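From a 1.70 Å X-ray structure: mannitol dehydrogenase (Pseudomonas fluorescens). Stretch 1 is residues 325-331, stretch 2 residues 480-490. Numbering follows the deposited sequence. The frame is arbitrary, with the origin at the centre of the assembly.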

ATOM      1  N   PRO A 325      -4.175 -23.763 -12.168  1.00 19.19           N
ATOM      2  CA  PRO A 325      -3.163 -23.568 -13.198  1.00 19.83           C
ATOM      3  C   PRO A 325      -3.469 -22.567 -14.289  1.00 17.76           C
ATOM      4  O   PRO A 325      -2.541 -22.056 -14.901  1.00 18.99           O
ATOM      5  CB  PRO A 325      -2.931 -24.997 -13.763  1.00 21.09           C
ATOM      6  CG  PRO A 325      -3.436 -25.912 -12.667  1.00 21.85           C
ATOM      7  CD  PRO A 325      -4.619 -25.171 -12.100  1.00 21.65           C
ATOM      8  N   LEU A 326      -4.740 -22.281 -14.551  1.00 17.61           N
ATOM      9  CA  LEU A 326      -5.040 -21.302 -15.590  1.00 17.18           C
ATOM     10  C   LEU A 326      -4.670 -19.919 -15.080  1.00 16.47           C
ATOM     11  O   LEU A 326      -4.222 -19.088 -15.854  1.00 15.73           O
ATOM     12  CB  LEU A 326      -6.511 -21.307 -15.936  1.00 18.59           C
ATOM     13  CG  LEU A 326      -7.118 -22.460 -16.737  1.00 20.58           C
ATOM     14  CD1 LEU A 326      -8.621 -22.243 -16.827  1.00 22.67           C
ATOM     15  CD2 LEU A 326      -6.489 -22.482 -18.131  1.00 22.25           C
ATOM     16  N   PHE A 327      -4.866 -19.671 -13.778  1.00 16.48           N
ATOM     17  CA  PHE A 327      -4.490 -18.353 -13.222  1.00 14.87           C
ATOM     18  C   PHE A 327      -2.965 -18.190 -13.216  1.00 15.48           C
ATOM     19  O   PHE A 327      -2.439 -17.085 -13.512  1.00 14.93           O
ATOM     20  CB  PHE A 327      -5.049 -18.176 -11.794  1.00 13.32           C
ATOM     21  CG  PHE A 327      -6.495 -17.769 -11.749  1.00 14.43           C
ATOM     22  CD1 PHE A 327      -7.496 -18.652 -12.143  1.00 14.67           C
ATOM     23  CD2 PHE A 327      -6.869 -16.482 -11.300  1.00 15.17           C
ATOM     24  CE1 PHE A 327      -8.833 -18.290 -12.091  1.00 14.67           C
ATOM     25  CE2 PHE A 327      -8.210 -16.108 -11.247  1.00 15.09           C
ATOM     26  CZ  PHE A 327      -9.198 -17.007 -11.636  1.00 15.30           C
ATOM     27  N   VAL A 328      -2.240 -19.253 -12.845  1.00 14.46           N
ATOM     28  CA  VAL A 328      -0.780 -19.190 -12.838  1.00 15.18           C
ATOM     29  C   VAL A 328      -0.269 -18.914 -14.235  1.00 14.25           C
ATOM     30  O   VAL A 328       0.609 -18.079 -14.429  1.00 15.34           O
ATOM     31  CB  VAL A 328      -0.153 -20.543 -12.320  1.00 16.33           C
ATOM     32  CG1 VAL A 328       1.349 -20.473 -12.323  1.00 17.51           C
ATOM     33  CG2 VAL A 328      -0.659 -20.851 -10.892  1.00 19.08           C
ATOM     34  N   ALA A 329      -0.816 -19.625 -15.231  1.00 16.87           N
ATOM     35  CA  ALA A 329      -0.371 -19.421 -16.630  1.00 17.15           C
ATOM     36  C   ALA A 329      -0.673 -17.997 -17.109  1.00 16.82           C
ATOM     37  O   ALA A 329       0.132 -17.354 -17.817  1.00 16.80           O
ATOM     38  CB  ALA A 329      -1.035 -20.448 -17.545  1.00 18.83           C
ATOM     39  N   TYR A 330      -1.850 -17.509 -16.746  1.00 15.80           N
ATOM     40  CA  TYR A 330      -2.213 -16.127 -17.105  1.00 15.99           C
ATOM     41  C   TYR A 330      -1.257 -15.101 -16.468  1.00 14.39           C
ATOM     42  O   TYR A 330      -0.776 -14.184 -17.157  1.00 13.71           O
ATOM     43  CB  TYR A 330      -3.667 -15.870 -16.671  1.00 15.00           C
ATOM     44  CG  TYR A 330      -4.146 -14.432 -16.828  1.00 13.99           C
ATOM     45  CD1 TYR A 330      -4.199 -13.807 -18.076  1.00 15.72           C
ATOM     46  CD2 TYR A 330      -4.576 -13.720 -15.713  1.00 13.80           C
ATOM     47  CE1 TYR A 330      -4.683 -12.495 -18.199  1.00 14.62           C
ATOM     48  CE2 TYR A 330      -5.058 -12.420 -15.815  1.00 13.54           C
ATOM     49  CZ  TYR A 330      -5.113 -11.814 -17.060  1.00 14.89           C
ATOM     50  OH  TYR A 330      -5.620 -10.528 -17.182  1.00 13.64           O
HETATM   51  N   MSE A 331      -0.976 -15.239 -15.166  1.00 14.68           N
HETATM   52  CA  MSE A 331      -0.017 -14.322 -14.494  1.00 13.96           C
HETATM   53  C   MSE A 331       1.368 -14.374 -15.163  1.00 15.02           C
HETATM   54  O   MSE A 331       2.008 -13.335 -15.407  1.00 13.98           O
HETATM   55  CB  MSE A 331       0.153 -14.713 -13.012  1.00 14.18           C
HETATM   56  CG  MSE A 331       1.364 -14.048 -12.290  1.00 13.21           C
HETATM   57 SE   MSE A 331       1.251 -14.634 -10.391  1.00 23.64          SE
HETATM   58  CE  MSE A 331       2.945 -13.861  -9.772  1.00 14.73           C
TER
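Stretch 2, residues 480-490: GVTTTLKHLLK

Leu485 of stretch 2 touches two aromatic rings of stretch 1, one methyl over a face of each: CD1 is 4.1 Å from the centroid of the Phe327 ring, and CD2 is 4.1 Å from the centroid of the Tyr330 ring, both CH-pi contacts little more than 20° off the ring normal. Leu485 is in the m,t rotamer, with CD1 directed to Phe327 and CD2 to Tyr330. Stretch 1 is helical throughout; the body of stretch 2 continues a helix begun earlier in the chain, kinked where N of Val481 and Thr482 has no bond to the preceding turn; just after the kink, Thr484 OG1 donates to Gly480 O (2.8 Å). The helices run in the same general direction, crossing at 46° with axes 10.0 Å apart at closest approach. Leu326 CA faces Leu485 CA at 6.6 Å; one turn on, Tyr330 CA faces Leu489 CA at 6.9 Å. No hydrogen bond links the stretches, so packing alone joins them, burying 451 Å². Leu326 points toward stretch 2, its CD1 3.6 Å from Thr482 CG2 and 3.7 Å from Lys486 CG, its CD2 3.8 Å from Leu489 CD1. Phe327 starts away, yet its ring swings back, bringing CZ to 3.8 Å from Val481 CG1. Further along, Tyr330 CE1 meets Leu488 CD2 at 3.7 Å, and Leu489 CD1 reaches Ala329 CB at 4.0 Å.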

ATOM      1  N   GLY A 480     -18.016 -17.170 -18.554  1.00 16.94           N
ATOM      2  CA  GLY A 480     -17.324 -17.369 -17.293  1.00 16.87           C
ATOM      3  C   GLY A 480     -15.807 -17.161 -17.346  1.00 17.02           C
ATOM      4  O   GLY A 480     -15.157 -17.184 -18.396  1.00 16.90           O
ATOM      5  N   VAL A 481     -15.226 -16.962 -16.170  1.00 14.03           N
ATOM      6  CA  VAL A 481     -13.785 -16.749 -16.035  1.00 14.03           C
ATOM      7  C   VAL A 481     -12.949 -17.910 -16.611  1.00 15.42           C
ATOM      8  O   VAL A 481     -12.020 -17.685 -17.393  1.00 16.03           O
ATOM      9  CB  VAL A 481     -13.421 -16.595 -14.517  1.00 14.24           C
ATOM     10  CG1 VAL A 481     -11.894 -16.587 -14.307  1.00 13.79           C
ATOM     11  CG2 VAL A 481     -14.080 -15.335 -13.952  1.00 13.08           C
ATOM     12  N   THR A 482     -13.285 -19.146 -16.231  1.00 14.42           N
ATOM     13  CA  THR A 482     -12.482 -20.279 -16.655  1.00 15.35           C
ATOM     14  C   THR A 482     -12.406 -20.440 -18.172  1.00 15.42           C
ATOM     15  O   THR A 482     -11.332 -20.573 -18.739  1.00 14.48           O
ATOM     16  CB  THR A 482     -12.994 -21.580 -16.013  1.00 17.63           C
ATOM     17  OG1 THR A 482     -12.818 -21.468 -14.584  1.00 19.15           O
ATOM     18  CG2 THR A 482     -12.186 -22.814 -16.527  1.00 16.59           C
ATOM     19  N   THR A 483     -13.552 -20.413 -18.820  1.00 15.71           N
ATOM     20  CA  THR A 483     -13.555 -20.566 -20.276  1.00 18.63           C
ATOM     21  C   THR A 483     -12.863 -19.374 -20.939  1.00 17.98           C
ATOM     22  O   THR A 483     -12.127 -19.524 -21.901  1.00 18.70           O
ATOM     23  CB  THR A 483     -15.005 -20.727 -20.756  1.00 21.32           C
ATOM     24  OG1 THR A 483     -15.467 -22.036 -20.363  1.00 23.25           O
ATOM     25  CG2 THR A 483     -15.103 -20.582 -22.267  1.00 21.20           C
ATOM     26  N   THR A 484     -13.071 -18.175 -20.407  1.00 17.53           N
ATOM     27  CA  THR A 484     -12.411 -17.000 -20.990  1.00 17.64           C
ATOM     28  C   THR A 484     -10.881 -17.147 -20.921  1.00 18.14           C
ATOM     29  O   THR A 484     -10.174 -16.831 -21.876  1.00 16.59           O
ATOM     30  CB  THR A 484     -12.872 -15.744 -20.254  1.00 16.71           C
ATOM     31  OG1 THR A 484     -14.281 -15.586 -20.466  1.00 17.63           O
ATOM     32  CG2 THR A 484     -12.136 -14.507 -20.737  1.00 15.59           C
ATOM     33  N   LEU A 485     -10.357 -17.591 -19.773  1.00 18.52           N
ATOM     34  CA  LEU A 485      -8.918 -17.766 -19.630  1.00 18.15           C
ATOM     35  C   LEU A 485      -8.435 -18.852 -20.570  1.00 19.52           C
ATOM     36  O   LEU A 485      -7.389 -18.710 -21.165  1.00 18.96           O
ATOM     37  CB  LEU A 485      -8.502 -18.137 -18.184  1.00 17.95           C
ATOM     38  CG  LEU A 485      -8.527 -16.928 -17.223  1.00 17.30           C
ATOM     39  CD1 LEU A 485      -8.216 -17.399 -15.794  1.00 18.36           C
ATOM     40  CD2 LEU A 485      -7.517 -15.871 -17.660  1.00 17.66           C
ATOM     41  N   LYS A 486      -9.160 -19.967 -20.652  1.00 19.73           N
ATOM     42  CA  LYS A 486      -8.719 -21.007 -21.585  1.00 21.96           C
ATOM     43  C   LYS A 486      -8.607 -20.450 -22.989  1.00 22.18           C
ATOM     44  O   LYS A 486      -7.603 -20.665 -23.666  1.00 25.02           O
ATOM     45  CB  LYS A 486      -9.697 -22.186 -21.602  1.00 23.65           C
ATOM     46  CG  LYS A 486      -9.672 -23.006 -20.338  1.00 27.15           C
ATOM     47  CD  LYS A 486     -10.817 -24.007 -20.320  1.00 28.80           C
ATOM     48  CE  LYS A 486     -10.605 -25.076 -19.276  1.00 30.87           C
ATOM     49  NZ  LYS A 486     -11.813 -25.992 -19.185  1.00 33.80           N
ATOM     50  N   HIS A 487      -9.616 -19.718 -23.446  1.00 23.13           N
ATOM     51  CA  HIS A 487      -9.516 -19.195 -24.823  1.00 24.33           C
ATOM     52  C   HIS A 487      -8.329 -18.248 -24.978  1.00 24.48           C
ATOM     53  O   HIS A 487      -7.566 -18.317 -25.955  1.00 23.62           O
ATOM     54  CB  HIS A 487     -10.821 -18.480 -25.220  1.00 25.17           C
ATOM     55  CG  HIS A 487     -11.994 -19.411 -25.383  1.00 27.41           C
ATOM     56  ND1 HIS A 487     -13.296 -18.968 -25.492  1.00 28.38           N
ATOM     57  CD2 HIS A 487     -12.053 -20.760 -25.463  1.00 27.59           C
ATOM     58  CE1 HIS A 487     -14.105 -20.002 -25.634  1.00 29.22           C
ATOM     59  NE2 HIS A 487     -13.377 -21.102 -25.619  1.00 28.98           N
ATOM     60  N   LEU A 488      -8.151 -17.364 -23.997  1.00 22.44           N
ATOM     61  CA  LEU A 488      -7.091 -16.384 -24.063  1.00 23.88           C
ATOM     62  C   LEU A 488      -5.699 -16.981 -24.101  1.00 25.61           C
ATOM     63  O   LEU A 488      -4.829 -16.508 -24.857  1.00 24.16           O
ATOM     64  CB  LEU A 488      -7.219 -15.404 -22.873  1.00 23.96           C
ATOM     65  CG  LEU A 488      -6.084 -14.372 -22.708  1.00 23.69           C
ATOM     66  CD1 LEU A 488      -6.131 -13.409 -23.877  1.00 24.05           C
ATOM     67  CD2 LEU A 488      -6.234 -13.605 -21.388  1.00 24.12           C
ATOM     68  N   LEU A 489      -5.492 -18.015 -23.296  1.00 26.09           N
ATOM     69  CA  LEU A 489      -4.190 -18.642 -23.179  1.00 31.72           C
ATOM     70  C   LEU A 489      -3.752 -19.356 -24.447  1.00 35.45           C
ATOM     71  O   LEU A 489      -2.610 -19.818 -24.540  1.00 37.30           O
ATOM     72  CB  LEU A 489      -4.156 -19.566 -21.946  1.00 29.31           C
ATOM     73  CG  LEU A 489      -4.165 -18.680 -20.670  1.00 29.19           C
ATOM     74  CD1 LEU A 489      -4.461 -19.514 -19.426  1.00 28.21           C
ATOM     75  CD2 LEU A 489      -2.838 -17.927 -20.530  1.00 28.50           C
ATOM     76  N   LYS A 490      -4.650 -19.410 -25.423  1.00 38.91           N
ATOM     77  CA  LYS A 490      -4.348 -20.039 -26.715  1.00 42.04           C
ATOM     78  C   LYS A 490      -4.041 -19.021 -27.830  1.00 43.88           C
ATOM     79  O   LYS A 490      -3.646 -19.410 -28.924  1.00 44.90           O
ATOM     80  CB  LYS A 490      -5.490 -20.962 -27.104  1.00 41.90           C
ATOM     81  CG  LYS A 490      -5.670 -22.108 -26.127  1.00 42.03           C
ATOM     82  CD  LYS A 490      -4.519 -23.067 -26.235  1.00 42.67           C
ATOM     83  CE  LYS A 490      -4.804 -24.371 -25.529  1.00 44.29           C
ATOM     84  NZ  LYS A 490      -3.758 -25.428 -25.812  1.00 46.78           N
TER